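Side-chain contacts in putative enoyl-CoA hydratase (Streptomyces coelicolor A3, PDB 3G64), which probably hydrates enoyl-CoA thioesters or carries out a related crotonase-type reaction, and assembles from three copies of the chain: residues T176-L181 against E191-I196; L131-D136 against F146-T151; D25-V30 against T211-L216. All coordinates share one frame; numbering follows the deposited sequence. Where two conformers were deposited one is given.

Contact 1 (T176-L181 against E191-I196); sequences TRLLML and ERIGLI
L178 of helix 172-181 and I193 in the last turn of helix 187-193 reach toward each other tip to tip, methyl CD2 of L178 lying 4.1 Å from CD1 of I193. The same CD2 of L178 also meets CD1 of L195, more loosely, at 4.5 Å. With the two CD1 atoms of I193 and L195 themselves 4.2 Å apart, one leucine methyl rests against a pair of methyls from the facing segment. I193 gets there with CG1 between its backbone N and carbonyl carbon (chi1 73°), and its extended second torsion then carries CD1 outward to L178. The backbones stay well apart, the nearest CA atoms, of L178 and I193, being 11.1 Å from each other. Between I193 and L195 the chain turns through G194, whose positive phi (104°) belongs to a Schellman motif closing the helix; its N makes a weak bond to E191 O. This turn puts L195 beside I193. The other branch of L178, CD1, lies over one face of the R177 guanidinium, 3.6 Å above its plane and offset to the rim. R177 NH2 forms a salt bridge with E189, so the charged group skirts the apolar patch and links the two helices around it. L166 and V170 of helix 162-170 add further apolar cover. With no hydrogen bond between the segments and only 104 Å² buried, this methyl packing leaves their exact orientation to the surroundings, and the R177-E189 salt bridge is the more directional link between the helices.

Contact 2 (L131-D136 against F146-T151); sequences LALAAD and FAFLFT
Two phenylalanines separated by a single residue, F146 and F148, each use the same ring atom, CE1, to meet successive residues of one helix, A132 and L133. Their first torsions are nearly identical, but the two encounters differ. A132 CB comes to the edge of the F146 ring, near its plane, 4.0 Å from CE1 of F146. L133 sends methyl CD2 to within 3.9 Å of F148 CE1, approaching the ring obliquely, and the two side chains cross at about a right angle. L133 CG stands opposite the backbone N (chi1 -176°), which carries the leucine branches out from the helix toward F148. The CB of F148 does not itself head for the helix; the length of the side chain brings the ring close. F148 is the centre of an inverse gamma turn just after strand 145-147, with a weak L149 N to A147 O bond of 3.2 Å. All four touching side chains are buried and purely apolar. The contact uses the last turn of helix 127-134, the helix whose opposite, N-terminal end lies next to the thioester carbonyl site in crotonase relatives. L120 of strand 116-120 packs on both A132 and F146. L165, L166 and V169 of helix 162-170 pack on L133, while helix 92-111 covers A134, and strand 145-147 pairs with strands 123-125 and 185-186.

Contact 3 (D25-V30 against T211-L216); sequences DGVATV and TLARRL
R214 of helix 205-217 grips the turn before strand 27-32 through a nearly straight hydrogen bond from NH1 to the backbone O of D25, 2.8 Å long with an N-H...O angle of 176°. The turn, D25 and G26, joins antiparallel strands 19-24 and 27-32 at the edge of the crotonase-fold sheet; both residues have positive phi, as in a type I' turn. D25 O lies almost exactly in the guanidinium plane, and NH2 of R214 bonds to T24 O, so two successive carbonyls hold the group and fix its rotation. The D25 carboxylate adds charge without a directed bond: OD2 sits over one guanidinium face, 3.6 Å from NH1 of R214, with no N-H aimed at it. A long, weak ion pair links D25 OD1 to R63. V27 covers the opposite face, its CG2 3.5 Å above the R214 guanidinium plane and offset to the rim. The arginine is thus sandwiched between a carboxylate oxygen and a methyl, a position it reaches by bending at chi2 (50°) and chi3 (65°). Deeper in, the contact becomes apolar. A213 also packs on A64 and V66 of strand 64-69, and L212 and L216 on the strands beyond, seating the helix against the sheet. V27 divides its two branches: CG2 goes to the arginine, while CG1 lies 3.8 Å from A213 CB.

Overall arrangement
Contacts 1 and 2 are buried and apolar and lie on the same side of the chain's centre, 10 Å apart between their centres. They touch directly: L195 CD2 is 3.7 Å from L133 CD1, and M180 O probably accepts a hydrogen bond from T151 OG1. Helix 162-170 packs on both. Contact 3 lies across the chain's centre, its own centre about 27 Å from that of contact 1 and about 22 Å from that of contact 2, and is only partly buried; there a guanidinium held by a turn carbonyl and faced by a carboxylate joins apolar packing. The trimer brings the distant regions together: L181 of segment 176-181 packs on L216 of a neighbouring subunit.

Contact 1 (T176-L181 against E191-I196)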
loop_
_atom_site.group_PDB
_atom_site.type_symbol
_atom_site.label_atom_id
_atom_site.label_comp_id
_atom_site.label_asym_id
_atom_site.label_seq_id
_atom_site.Cartn_x
_atom_site.Cartn_y
_atom_site.Cartn_z
ATOM N N THR A 176 11.395 -0.976 3.154
ATOM C CA THR A 176 12.400 -0.742 4.183
ATOM C C THR A 176 13.693 -1.506 3.861
ATOM O O THR A 176 14.780 -0.989 4.006
ATOM C CB THR A 176 11.868 -1.190 5.546
ATOM O OG1 THR A 176 10.739 -0.371 5.879
ATOM C CG2 THR A 176 12.952 -1.047 6.642
ATOM N N ARG A 177 13.558 -2.753 3.433
ATOM C CA ARG A 177 14.736 -3.569 3.141
ATOM C C ARG A 177 15.493 -2.948 1.968
ATOM O O ARG A 177 16.703 -2.791 2.011
ATOM C CB ARG A 177 14.272 -5.007 2.801
ATOM C CG ARG A 177 15.334 -5.988 2.353
ATOM C CD ARG A 177 14.715 -7.399 2.268
ATOM N NE ARG A 177 13.551 -7.498 1.366
ATOM C CZ ARG A 177 13.661 -7.683 0.050
ATOM N NH1 ARG A 177 14.869 -7.779 -0.495
ATOM N NH2 ARG A 177 12.581 -7.790 -0.730
ATOM N N LEU A 178 14.768 -2.588 0.916
ATOM C CA LEU A 178 15.416 -2.103 -0.293
ATOM C C LEU A 178 16.150 -0.780 -0.027
ATOM O O LEU A 178 17.286 -0.577 -0.454
ATOM C CB LEU A 178 14.356 -1.887 -1.377
ATOM C CG LEU A 178 14.198 -3.031 -2.387
ATOM C CD1 LEU A 178 13.953 -4.324 -1.653
ATOM C CD2 LEU A 178 13.026 -2.689 -3.343
ATOM N N LEU A 179 15.467 0.126 0.661
ATOM C CA LEU A 179 16.010 1.466 0.886
ATOM C C LEU A 179 17.063 1.486 1.969
ATOM O O LEU A 179 18.007 2.252 1.907
ATOM C CB LEU A 179 14.899 2.450 1.260
ATOM C CG LEU A 179 13.931 2.778 0.114
ATOM C CD1 LEU A 179 12.825 3.706 0.620
ATOM C CD2 LEU A 179 14.700 3.419 -1.012
HETATM N N MSE A 180 16.929 0.667 2.991
HETATM C CA MSE A 180 17.970 0.788 3.992
HETATM C C MSE A 180 19.285 0.075 3.659
HETATM O O MSE A 180 20.361 0.575 3.974
HETATM C CB MSE A 180 17.488 0.352 5.344
HETATM C CG MSE A 180 17.987 1.395 6.309
HETATM SE SE MSE A 180 17.683 0.906 8.089
HETATM C CE MSE A 180 15.766 0.997 7.998
ATOM N N LEU A 181 19.200 -1.094 3.047
ATOM C CA LEU A 181 20.428 -1.855 2.768
ATOM C C LEU A 181 21.010 -1.542 1.394
ATOM O O LEU A 181 22.196 -1.745 1.166
ATOM C CB LEU A 181 20.149 -3.364 2.862
ATOM C CG LEU A 181 19.710 -3.878 4.253
ATOM C CD1 LEU A 181 19.296 -5.378 4.232
ATOM C CD2 LEU A 181 20.825 -3.641 5.233
ATOM N N GLU A 191 9.923 -8.457 -10.305
ATOM C CA GLU A 191 8.628 -8.879 -10.815
ATOM C C GLU A 191 7.719 -9.381 -9.688
ATOM O O GLU A 191 6.561 -9.006 -9.605
ATOM C CB GLU A 191 8.824 -9.974 -11.870
ATOM C CG GLU A 191 7.709 -10.052 -12.890
ATOM C CD GLU A 191 6.411 -10.596 -12.321
ATOM O OE1 GLU A 191 6.456 -11.574 -11.535
ATOM O OE2 GLU A 191 5.338 -10.051 -12.672
ATOM N N ARG A 192 8.240 -10.263 -8.840
ATOM C CA ARG A 192 7.473 -10.767 -7.699
ATOM C C ARG A 192 6.945 -9.650 -6.788
ATOM O O ARG A 192 5.795 -9.689 -6.356
ATOM C CB ARG A 192 8.325 -11.731 -6.856
ATOM C CG ARG A 192 8.599 -13.094 -7.521
ATOM C CD ARG A 192 9.114 -14.140 -6.503
ATOM N NE ARG A 192 10.234 -13.671 -5.676
ATOM C CZ ARG A 192 11.519 -13.807 -5.997
ATOM N NH1 ARG A 192 11.872 -14.375 -7.134
ATOM N NH2 ARG A 192 12.455 -13.368 -5.179
ATOM N N ILE A 193 7.776 -8.667 -6.459
ATOM C CA ILE A 193 7.335 -7.671 -5.485
ATOM C C ILE A 193 6.543 -6.512 -6.078
ATOM O O ILE A 193 6.108 -5.619 -5.337
ATOM C CB ILE A 193 8.476 -7.158 -4.562
ATOM C CG1 ILE A 193 9.430 -6.219 -5.305
ATOM C CG2 ILE A 193 9.234 -8.328 -3.900
ATOM C CD1 ILE A 193 10.679 -5.831 -4.481
ATOM N N GLY A 194 6.348 -6.498 -7.397
ATOM C CA GLY A 194 5.501 -5.462 -7.987
ATOM C C GLY A 194 6.162 -4.293 -8.717
ATOM O O GLY A 194 5.487 -3.316 -9.081
ATOM N N LEU A 195 7.461 -4.401 -8.968
ATOM C CA LEU A 195 8.202 -3.319 -9.635
ATOM C C LEU A 195 8.189 -3.365 -11.158
ATOM O O LEU A 195 8.609 -2.392 -11.788
ATOM C CB LEU A 195 9.661 -3.312 -9.206
ATOM C CG LEU A 195 10.008 -2.766 -7.840
ATOM C CD1 LEU A 195 11.503 -3.039 -7.534
ATOM C CD2 LEU A 195 9.685 -1.284 -7.832
ATOM N N ILE A 196 7.727 -4.474 -11.748
ATOM C CA ILE A 196 7.728 -4.616 -13.211
ATOM C C ILE A 196 6.333 -4.627 -13.799
ATOM O O ILE A 196 5.485 -5.413 -13.357
ATOM C CB ILE A 196 8.393 -5.944 -13.640
ATOM C CG1 ILE A 196 9.794 -6.046 -13.043
ATOM C CG2 ILE A 196 8.407 -6.105 -15.182
ATOM C CD1 ILE A 196 10.660 -4.907 -13.430
#

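Contact 2 (L131-D136 against F146-T151)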
loop_
_atom_site.group_PDB
_atom_site.type_symbol
_atom_site.label_atom_id
_atom_site.label_comp_id
_atom_site.label_asym_id
_atom_site.label_seq_id
_atom_site.Cartn_x
_atom_site.Cartn_y
_atom_site.Cartn_z
ATOM N N LEU A 131 13.669 7.403 -10.753
ATOM C CA LEU A 131 13.016 7.808 -11.993
ATOM C C LEU A 131 12.195 6.645 -12.560
ATOM O O LEU A 131 11.059 6.827 -12.982
ATOM C CB LEU A 131 14.066 8.250 -13.016
ATOM C CG LEU A 131 14.689 9.614 -12.688
ATOM C CD1 LEU A 131 15.744 9.967 -13.744
ATOM C CD2 LEU A 131 13.585 10.699 -12.598
ATOM N N ALA A 132 12.762 5.448 -12.536
ATOM C CA ALA A 132 12.019 4.268 -12.972
ATOM C C ALA A 132 10.764 4.079 -12.104
ATOM O O ALA A 132 9.670 3.852 -12.604
ATOM C CB ALA A 132 12.914 3.022 -12.912
ATOM N N LEU A 133 10.934 4.191 -10.793
ATOM C CA LEU A 133 9.826 3.982 -9.866
ATOM C C LEU A 133 8.704 5.022 -10.072
ATOM O O LEU A 133 7.529 4.730 -9.862
ATOM C CB LEU A 133 10.387 4.070 -8.428
ATOM C CG LEU A 133 9.486 3.796 -7.224
ATOM C CD1 LEU A 133 8.991 2.343 -7.278
ATOM C CD2 LEU A 133 10.273 4.073 -5.940
ATOM N N ALA A 134 9.058 6.230 -10.501
ATOM C CA ALA A 134 8.058 7.286 -10.669
ATOM C C ALA A 134 7.222 7.110 -11.948
ATOM O O ALA A 134 6.087 7.579 -12.037
ATOM C CB ALA A 134 8.717 8.667 -10.650
ATOM N N ALA A 135 7.799 6.434 -12.925
ATOM C CA ALA A 135 7.116 6.175 -14.196
ATOM C C ALA A 135 5.811 5.430 -13.954
ATOM O O ALA A 135 5.651 4.707 -12.948
ATOM C CB ALA A 135 8.050 5.333 -15.147
ATOM N N ASP A 136 4.859 5.615 -14.854
ATOM C CA ASP A 136 3.619 4.878 -14.757
ATOM C C ASP A 136 3.832 3.406 -15.091
ATOM O O ASP A 136 3.187 2.519 -14.480
ATOM C CB ASP A 136 2.584 5.529 -15.674
ATOM C CG ASP A 136 2.401 7.011 -15.327
ATOM O OD1 ASP A 136 1.812 7.282 -14.257
ATOM O OD2 ASP A 136 2.900 7.887 -16.073
ATOM N N PHE A 146 17.686 -3.150 -10.212
ATOM C CA PHE A 146 17.412 -1.974 -9.379
ATOM C C PHE A 146 18.297 -1.954 -8.148
ATOM O O PHE A 146 18.544 -2.999 -7.517
ATOM C CB PHE A 146 15.975 -1.990 -8.847
ATOM C CG PHE A 146 14.915 -1.897 -9.885
ATOM C CD1 PHE A 146 14.353 -0.667 -10.216
ATOM C CD2 PHE A 146 14.403 -3.064 -10.477
ATOM C CE1 PHE A 146 13.292 -0.583 -11.159
ATOM C CE2 PHE A 146 13.354 -2.993 -11.425
ATOM C CZ PHE A 146 12.814 -1.748 -11.772
ATOM N N ALA A 147 18.762 -0.771 -7.782
ATOM C CA ALA A 147 19.431 -0.631 -6.506
ATOM C C ALA A 147 19.137 0.745 -5.917
ATOM O O ALA A 147 19.454 1.767 -6.512
ATOM C CB ALA A 147 20.965 -0.861 -6.664
ATOM N N PHE A 148 18.493 0.768 -4.756
ATOM C CA PHE A 148 18.169 2.050 -4.103
ATOM C C PHE A 148 19.261 2.334 -3.117
ATOM O O PHE A 148 19.075 2.150 -1.920
ATOM C CB PHE A 148 16.793 1.953 -3.427
ATOM C CG PHE A 148 15.664 1.793 -4.413
ATOM C CD1 PHE A 148 15.036 2.914 -4.956
ATOM C CD2 PHE A 148 15.271 0.541 -4.836
ATOM C CE1 PHE A 148 13.995 2.772 -5.884
ATOM C CE2 PHE A 148 14.226 0.394 -5.771
ATOM C CZ PHE A 148 13.593 1.523 -6.287
ATOM N N LEU A 149 20.421 2.736 -3.633
ATOM C CA LEU A 149 21.655 2.675 -2.871
ATOM C C LEU A 149 22.111 4.005 -2.210
ATOM O O LEU A 149 23.282 4.205 -1.927
ATOM C CB LEU A 149 22.755 2.043 -3.731
ATOM C CG LEU A 149 22.852 2.582 -5.147
ATOM C CD1 LEU A 149 23.041 4.126 -5.099
ATOM C CD2 LEU A 149 23.992 1.877 -5.901
ATOM N N PHE A 150 21.170 4.906 -1.934
ATOM C CA PHE A 150 21.527 6.154 -1.239
ATOM C C PHE A 150 22.297 5.985 0.066
ATOM O O PHE A 150 23.249 6.742 0.341
ATOM C CB PHE A 150 20.237 6.964 -1.005
ATOM C CG PHE A 150 19.460 7.152 -2.271
ATOM C CD1 PHE A 150 19.938 8.009 -3.251
ATOM C CD2 PHE A 150 18.329 6.400 -2.524
ATOM C CE1 PHE A 150 19.263 8.158 -4.456
ATOM C CE2 PHE A 150 17.634 6.548 -3.720
ATOM C CZ PHE A 150 18.101 7.446 -4.682
ATOM N N THR A 151 21.899 5.027 0.898
ATOM C CA THR A 151 22.597 4.896 2.170
ATOM C C THR A 151 24.066 4.495 1.949
ATOM O O THR A 151 24.914 4.716 2.818
ATOM C CB THR A 151 21.923 3.907 3.125
ATOM O OG1 THR A 151 21.921 2.613 2.538
ATOM C CG2 THR A 151 20.481 4.333 3.474
#

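Contact 3 (D25-V30 against T211-L216)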
loop_
_atom_site.group_PDB
_atom_site.type_symbol
_atom_site.label_atom_id
_atom_site.label_comp_id
_atom_site.label_asym_id
_atom_site.label_seq_id
_atom_site.Cartn_x
_atom_site.Cartn_y
_atom_site.Cartn_z
ATOM N N ASP A 25 4.487 11.516 -33.793
ATOM C CA ASP A 25 3.066 11.156 -33.753
ATOM C C ASP A 25 2.573 11.091 -32.307
ATOM O O ASP A 25 1.930 10.124 -31.900
ATOM C CB ASP A 25 2.849 9.806 -34.443
ATOM C CG ASP A 25 1.396 9.585 -34.886
ATOM O OD1 ASP A 25 0.561 10.513 -34.752
ATOM O OD2 ASP A 25 1.099 8.469 -35.376
ATOM N N GLY A 26 2.916 12.110 -31.528
ATOM C CA GLY A 26 2.424 12.223 -30.161
ATOM C C GLY A 26 3.143 11.389 -29.107
ATOM O O GLY A 26 2.729 11.387 -27.947
ATOM N N VAL A 27 4.197 10.669 -29.498
ATOM C CA VAL A 27 5.014 9.949 -28.533
ATOM C C VAL A 27 6.370 10.630 -28.394
ATOM O O VAL A 27 7.091 10.777 -29.374
ATOM C CB VAL A 27 5.244 8.490 -28.944
ATOM C CG1 VAL A 27 6.200 7.818 -27.981
ATOM C CG2 VAL A 27 3.943 7.745 -28.965
ATOM N N ALA A 28 6.701 11.089 -27.184
ATOM C CA ALA A 28 8.036 11.615 -26.930
ATOM C C ALA A 28 8.949 10.497 -26.460
ATOM O O ALA A 28 8.566 9.680 -25.617
ATOM C CB ALA A 28 7.965 12.707 -25.879
ATOM N N THR A 29 10.163 10.450 -26.998
ATOM C CA THR A 29 11.188 9.571 -26.454
ATOM C C THR A 29 12.321 10.410 -25.896
ATOM O O THR A 29 12.892 11.248 -26.596
ATOM C CB THR A 29 11.738 8.594 -27.519
ATOM O OG1 THR A 29 10.642 7.892 -28.114
ATOM C CG2 THR A 29 12.678 7.589 -26.870
ATOM N N VAL A 30 12.614 10.218 -24.614
ATOM C CA VAL A 30 13.685 10.950 -23.957
ATOM C C VAL A 30 14.757 9.919 -23.662
ATOM O O VAL A 30 14.561 9.001 -22.854
ATOM C CB VAL A 30 13.207 11.638 -22.645
ATOM C CG1 VAL A 30 14.363 12.399 -21.960
ATOM C CG2 VAL A 30 12.031 12.599 -22.929
ATOM N N THR A 211 6.198 0.079 -28.233
ATOM C CA THR A 211 4.912 -0.529 -28.608
ATOM C C THR A 211 3.861 -0.115 -27.572
ATOM O O THR A 211 2.745 0.296 -27.917
ATOM C CB THR A 211 5.023 -2.088 -28.704
ATOM O OG1 THR A 211 5.871 -2.457 -29.810
ATOM C CG2 THR A 211 3.655 -2.744 -28.887
ATOM N N LEU A 212 4.230 -0.187 -26.296
ATOM C CA LEU A 212 3.298 0.214 -25.247
ATOM C C LEU A 212 2.943 1.701 -25.382
ATOM O O LEU A 212 1.792 2.079 -25.226
ATOM C CB LEU A 212 3.851 -0.097 -23.854
ATOM C CG LEU A 212 3.039 0.499 -22.699
ATOM C CD1 LEU A 212 1.618 -0.041 -22.684
ATOM C CD2 LEU A 212 3.730 0.163 -21.396
ATOM N N ALA A 213 3.935 2.535 -25.698
ATOM C CA ALA A 213 3.688 3.980 -25.841
ATOM C C ALA A 213 2.675 4.253 -26.938
ATOM O O ALA A 213 1.768 5.065 -26.793
ATOM C CB ALA A 213 4.981 4.718 -26.143
ATOM N N ARG A 214 2.872 3.570 -28.066
ATOM C CA ARG A 214 2.001 3.716 -29.217
ATOM C C ARG A 214 0.582 3.191 -28.914
ATOM O O ARG A 214 -0.403 3.782 -29.327
ATOM C CB ARG A 214 2.617 2.968 -30.427
ATOM C CG ARG A 214 1.803 3.097 -31.709
ATOM C CD ARG A 214 1.463 4.552 -32.014
ATOM N NE ARG A 214 2.675 5.304 -32.298
ATOM C CZ ARG A 214 2.761 6.630 -32.297
ATOM N NH1 ARG A 214 1.696 7.372 -32.019
ATOM N NH2 ARG A 214 3.927 7.213 -32.564
ATOM N N ARG A 215 0.491 2.070 -28.205
ATOM C CA ARG A 215 -0.795 1.561 -27.754
ATOM C C ARG A 215 -1.549 2.617 -26.945
ATOM O O ARG A 215 -2.735 2.866 -27.186
ATOM C CB ARG A 215 -0.620 0.285 -26.926
ATOM C CG ARG A 215 -1.942 -0.219 -26.360
ATOM C CD ARG A 215 -1.834 -1.521 -25.591
ATOM N NE ARG A 215 -3.162 -1.911 -25.136
ATOM C CZ ARG A 215 -3.429 -2.864 -24.247
ATOM N NH1 ARG A 215 -2.461 -3.556 -23.678
ATOM N NH2 ARG A 215 -4.689 -3.118 -23.917
ATOM N N LEU A 216 -0.857 3.243 -25.991
ATOM C CA LEU A 216 -1.460 4.293 -25.165
ATOM C C LEU A 216 -1.800 5.520 -26.007
ATOM O O LEU A 216 -2.874 6.089 -25.852
ATOM C CB LEU A 216 -0.525 4.684 -24.004
ATOM C CG LEU A 216 -0.423 3.635 -22.895
ATOM C CD1 LEU A 216 0.872 3.803 -22.099
ATOM C CD2 LEU A 216 -1.626 3.723 -21.977
#